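Local coordinates for protein phenolpthiocerol synthesis type-I polyketide synthase ppsA (Mycobacterium bovis, PDB 7AKC) that probably selects and loads extender units, as the acyltransferase domain of a polyketide synthase that helps build the lipid core of phthiocerols and phenolphthiocerols, at residues A[241-249]-A[259-270]. Numbering follows the deposited sequence.
Sequences IISTTYADL and HWATNMRNPVHF
The carbonyl oxygen of T244 is gripped twice by H269: the backbone N of H269 lies 2.7 Å from T244 O, on a lone pair in the carbonyl plane, while ND1 of the same H269 reaches T244 O at 3.0 Å from above that plane. This clamp belongs to the acyltransferase domain, joining the loop after edge strand 240-242 of its parallel sheet to helix 257-265 and the turn beyond it. H269 sits at the N-cap of helix 270-278; histidine suits the place because its flat imidazole, besides donating from ND1, lies under the Y246-A247 peptide, with A247 N over the ring centre, 3.5 Å above the H269 ring plane.

The neighbouring carbonyl, T245 O, takes a nearly straight bond (167°) from ND2 of N266 at 2.9 Å; N266 follows helix 257-265, and its short side chain holds T245 O near the amide plane. Threonine suits 245 by offering hydroxyl and methyl from one carbon: OG1, anti to the carbonyl carbon (chi1 -64°), accepts from N263 ND2 at 2.8 Å, while CG2 meets T262 CG2 and lies over the Y246 ring centre. E115 OE1, just beyond the GxSxG pattern consistent with a nucleophile elbow, is hydrogen-bonded to S243 OG, T245 OG1 and H259 NE2. With Y246 OH 3.0 Å from H259 ND1, both imidazole nitrogens are held, which would fix the ring's rotation; a water is hydrogen-bonded to Y246 OH at 2.9 Å.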
loop_
_atom_site.group_PDB
_atom_site.type_symbol
_atom_site.label_atom_id
_atom_site.label_comp_id
_atom_site.label_asym_id
_atom_site.label_seq_id
_atom_site.Cartn_x
_atom_site.Cartn_y
_atom_site.Cartn_z
ATOM N N ILE A 241 8.957 -3.448 11.123
ATOM C CA ILE A 241 8.195 -3.180 9.924
ATOM C C ILE A 241 7.860 -4.501 9.258
ATOM O O ILE A 241 8.692 -5.422 9.232
ATOM C CB ILE A 241 8.968 -2.248 8.961
ATOM C CG1 ILE A 241 8.172 -2.025 7.641
ATOM C CG2 ILE A 241 10.404 -2.733 8.717
ATOM C CD1 ILE A 241 8.597 -0.810 6.883
ATOM N N ILE A 242 6.608 -4.625 8.857
ATOM C CA ILE A 242 6.177 -5.754 8.061
ATOM C C ILE A 242 5.977 -5.217 6.659
ATOM O O ILE A 242 5.173 -4.292 6.440
ATOM C CB ILE A 242 4.919 -6.479 8.563
ATOM C CG1 ILE A 242 5.087 -6.875 10.051
ATOM C CG2 ILE A 242 4.619 -7.684 7.655
ATOM C CD1 ILE A 242 3.904 -7.531 10.627
ATOM N N SER A 243 6.777 -5.709 5.711
ATOM C CA SER A 243 6.615 -5.285 4.314
ATOM C C SER A 243 5.375 -5.936 3.710
ATOM O O SER A 243 5.049 -7.074 4.022
ATOM C CB SER A 243 7.830 -5.730 3.510
ATOM O OG SER A 243 7.729 -5.364 2.145
ATOM N N THR A 244 4.721 -5.234 2.802
ATOM C CA THR A 244 3.609 -5.781 2.039
ATOM C C THR A 244 4.087 -6.182 0.620
ATOM O O THR A 244 3.266 -6.582 -0.235
ATOM C CB THR A 244 2.480 -4.738 1.951
ATOM O OG1 THR A 244 2.961 -3.505 1.351
ATOM C CG2 THR A 244 1.803 -4.479 3.334
ATOM N N THR A 245 5.381 -6.112 0.351
ATOM C CA THR A 245 5.939 -6.410 -0.948
ATOM C C THR A 245 5.976 -7.886 -1.339
ATOM O O THR A 245 5.726 -8.221 -2.527
ATOM C CB THR A 245 7.339 -5.795 -1.045
ATOM O OG1 THR A 245 7.196 -4.364 -0.971
ATOM C CG2 THR A 245 8.066 -6.182 -2.343
ATOM N N TYR A 246 6.304 -8.733 -0.365
ATOM C CA TYR A 246 6.517 -10.169 -0.639
ATOM C C TYR A 246 5.441 -11.069 -0.030
ATOM O O TYR A 246 4.938 -10.784 1.053
ATOM C CB TYR A 246 7.888 -10.588 -0.104
ATOM C CG TYR A 246 9.020 -9.684 -0.508
ATOM C CD1 TYR A 246 9.649 -9.843 -1.729
ATOM C CD2 TYR A 246 9.464 -8.675 0.328
ATOM C CE1 TYR A 246 10.689 -9.020 -2.114
ATOM C CE2 TYR A 246 10.500 -7.840 -0.045
ATOM C CZ TYR A 246 11.116 -8.013 -1.270
ATOM O OH TYR A 246 12.140 -7.201 -1.652
ATOM N N ALA A 247 5.137 -12.154 -0.737
ATOM C CA ALA A 247 4.185 -13.136 -0.209
ATOM C C ALA A 247 4.764 -13.799 1.047
ATOM O O ALA A 247 4.009 -14.189 1.924
ATOM C CB ALA A 247 3.882 -14.217 -1.260
ATOM N N ASP A 248 6.088 -13.958 1.089
ATOM C CA ASP A 248 6.759 -14.551 2.271
ATOM C C ASP A 248 7.116 -13.406 3.204
ATOM O O ASP A 248 7.985 -12.624 2.854
ATOM C CB ASP A 248 7.965 -15.405 1.869
ATOM C CG ASP A 248 8.715 -16.051 3.026
ATOM O OD1 ASP A 248 8.213 -16.013 4.159
ATOM O OD2 ASP A 248 9.800 -16.594 2.775
ATOM N N LEU A 249 6.433 -13.317 4.342
ATOM C CA LEU A 249 6.650 -12.164 5.246
ATOM C C LEU A 249 7.963 -12.329 6.011
ATOM O O LEU A 249 8.398 -11.368 6.611
ATOM C CB LEU A 249 5.455 -11.984 6.180
ATOM C CG LEU A 249 4.098 -11.812 5.510
ATOM C CD1 LEU A 249 2.998 -11.995 6.533
ATOM C CD2 LEU A 249 3.980 -10.447 4.859
ATOM N N HIS A 259 14.376 -3.595 -3.887
ATOM C CA HIS A 259 13.142 -3.604 -3.113
ATOM C C HIS A 259 12.102 -2.625 -3.695
ATOM O O HIS A 259 10.954 -3.022 -3.837
ATOM C CB HIS A 259 13.380 -3.266 -1.637
ATOM C CG HIS A 259 12.116 -3.338 -0.830
ATOM N ND1 HIS A 259 11.605 -4.550 -0.410
ATOM C CD2 HIS A 259 11.270 -2.352 -0.453
ATOM C CE1 HIS A 259 10.477 -4.267 0.226
ATOM N NE2 HIS A 259 10.245 -2.952 0.231
ATOM N N TRP A 260 12.473 -1.368 -3.999
ATOM C CA TRP A 260 11.484 -0.408 -4.535
ATOM C C TRP A 260 11.016 -0.738 -5.951
ATOM O O TRP A 260 9.815 -0.609 -6.240
ATOM C CB TRP A 260 11.991 1.047 -4.395
ATOM C CG TRP A 260 12.313 1.371 -2.961
ATOM C CD1 TRP A 260 13.546 1.634 -2.430
ATOM C CD2 TRP A 260 11.401 1.311 -1.850
ATOM N NE1 TRP A 260 13.455 1.764 -1.058
ATOM C CE2 TRP A 260 12.148 1.567 -0.677
ATOM C CE3 TRP A 260 10.034 1.008 -1.729
ATOM C CZ2 TRP A 260 11.571 1.526 0.591
ATOM C CZ3 TRP A 260 9.460 1.021 -0.478
ATOM C CH2 TRP A 260 10.229 1.256 0.667
ATOM N N ALA A 261 11.914 -1.287 -6.797
ATOM C CA ALA A 261 11.530 -1.758 -8.146
ATOM C C ALA A 261 10.561 -2.946 -8.032
ATOM O O ALA A 261 9.586 -3.036 -8.786
ATOM C CB ALA A 261 12.773 -2.183 -8.925
ATOM N N THR A 262 10.803 -3.837 -7.057
ATOM C CA THR A 262 9.943 -4.997 -6.856
ATOM C C THR A 262 8.601 -4.608 -6.274
ATOM O O THR A 262 7.559 -5.109 -6.705
ATOM C CB THR A 262 10.673 -6.024 -5.983
ATOM O OG1 THR A 262 11.794 -6.535 -6.702
ATOM C CG2 THR A 262 9.765 -7.168 -5.525
ATOM N N ASN A 263 8.625 -3.708 -5.278
ATOM C CA ASN A 263 7.435 -3.235 -4.566
ATOM C C ASN A 263 6.394 -2.599 -5.495
ATOM O O ASN A 263 5.186 -2.825 -5.328
ATOM C CB ASN A 263 7.837 -2.282 -3.422
ATOM C CG ASN A 263 6.699 -1.474 -2.885
ATOM O OD1 ASN A 263 6.425 -0.365 -3.378
ATOM N ND2 ASN A 263 5.957 -2.051 -1.950
ATOM N N MET A 264 6.870 -1.841 -6.475
ATOM C CA MET A 264 5.945 -1.146 -7.412
ATOM C C MET A 264 5.237 -2.136 -8.354
ATOM O O MET A 264 4.166 -1.788 -8.830
ATOM C CB MET A 264 6.704 -0.086 -8.222
ATOM C CG MET A 264 7.567 -0.640 -9.319
ATOM S SD MET A 264 8.603 0.632 -10.057
ATOM C CE MET A 264 7.396 1.922 -10.332
ATOM N N ARG A 265 5.807 -3.314 -8.594
ATOM C CA ARG A 265 5.216 -4.303 -9.540
ATOM C C ARG A 265 4.433 -5.373 -8.780
ATOM O O ARG A 265 3.343 -5.726 -9.228
ATOM C CB ARG A 265 6.326 -4.976 -10.350
ATOM C CG ARG A 265 5.904 -6.192 -11.155
ATOM C CD ARG A 265 4.811 -5.859 -12.143
ATOM N NE ARG A 265 4.372 -7.044 -12.854
ATOM C CZ ARG A 265 3.375 -7.827 -12.474
ATOM N NH1 ARG A 265 2.686 -7.555 -11.380
ATOM N NH2 ARG A 265 3.066 -8.882 -13.200
ATOM N N ASN A 266 4.990 -5.877 -7.674
ATOM C CA ASN A 266 4.342 -6.980 -6.979
ATOM C C ASN A 266 2.974 -6.602 -6.451
ATOM O O ASN A 266 2.736 -5.433 -6.130
ATOM C CB ASN A 266 5.198 -7.401 -5.773
ATOM C CG ASN A 266 6.304 -8.361 -6.100
ATOM O OD1 ASN A 266 6.624 -8.620 -7.264
ATOM N ND2 ASN A 266 6.961 -8.862 -5.061
ATOM N N PRO A 267 2.091 -7.594 -6.251
ATOM C CA PRO A 267 0.855 -7.318 -5.510
ATOM C C PRO A 267 1.185 -6.775 -4.100
ATOM O O PRO A 267 2.307 -6.930 -3.573
ATOM C CB PRO A 267 0.192 -8.702 -5.346
ATOM C CG PRO A 267 0.955 -9.630 -6.124
ATOM C CD PRO A 267 2.257 -9.020 -6.557
ATOM N N VAL A 268 0.220 -6.101 -3.511
ATOM C CA VAL A 268 0.369 -5.515 -2.153
ATOM C C VAL A 268 -0.242 -6.519 -1.165
ATOM O O VAL A 268 -1.471 -6.739 -1.191
ATOM C CB VAL A 268 -0.399 -4.194 -2.068
ATOM C CG1 VAL A 268 -0.326 -3.639 -0.637
ATOM C CG2 VAL A 268 0.114 -3.179 -3.101
ATOM N N HIS A 269 0.604 -7.158 -0.348
ATOM C CA HIS A 269 0.180 -8.217 0.584
ATOM C C HIS A 269 -0.323 -7.609 1.884
ATOM O O HIS A 269 0.248 -7.820 2.949
ATOM C CB HIS A 269 1.351 -9.243 0.780
ATOM C CG HIS A 269 1.778 -9.887 -0.509
ATOM N ND1 HIS A 269 2.688 -9.285 -1.373
ATOM C CD2 HIS A 269 1.288 -11.008 -1.107
ATOM C CE1 HIS A 269 2.769 -10.085 -2.435
ATOM N NE2 HIS A 269 1.974 -11.153 -2.302
ATOM N N PHE A 270 -1.339 -6.742 1.782
ATOM C CA PHE A 270 -1.832 -5.971 2.925
ATOM C C PHE A 270 -2.526 -6.824 3.938
ATOM O O PHE A 270 -2.175 -6.795 5.130
ATOM C CB PHE A 270 -2.756 -4.850 2.414
ATOM C CG PHE A 270 -3.198 -3.916 3.514
ATOM C CD1 PHE A 270 -2.279 -3.107 4.176
ATOM C CD2 PHE A 270 -4.526 -3.850 3.893
ATOM C CE1 PHE A 270 -2.680 -2.249 5.187
ATOM C CE2 PHE A 270 -4.921 -3.043 4.957
ATOM C CZ PHE A 270 -3.997 -2.231 5.596
HETATM O O HOH W 1 3.120 -2.768 -1.273
HETATM O O HOH W 2 13.613 -7.778 -4.098
#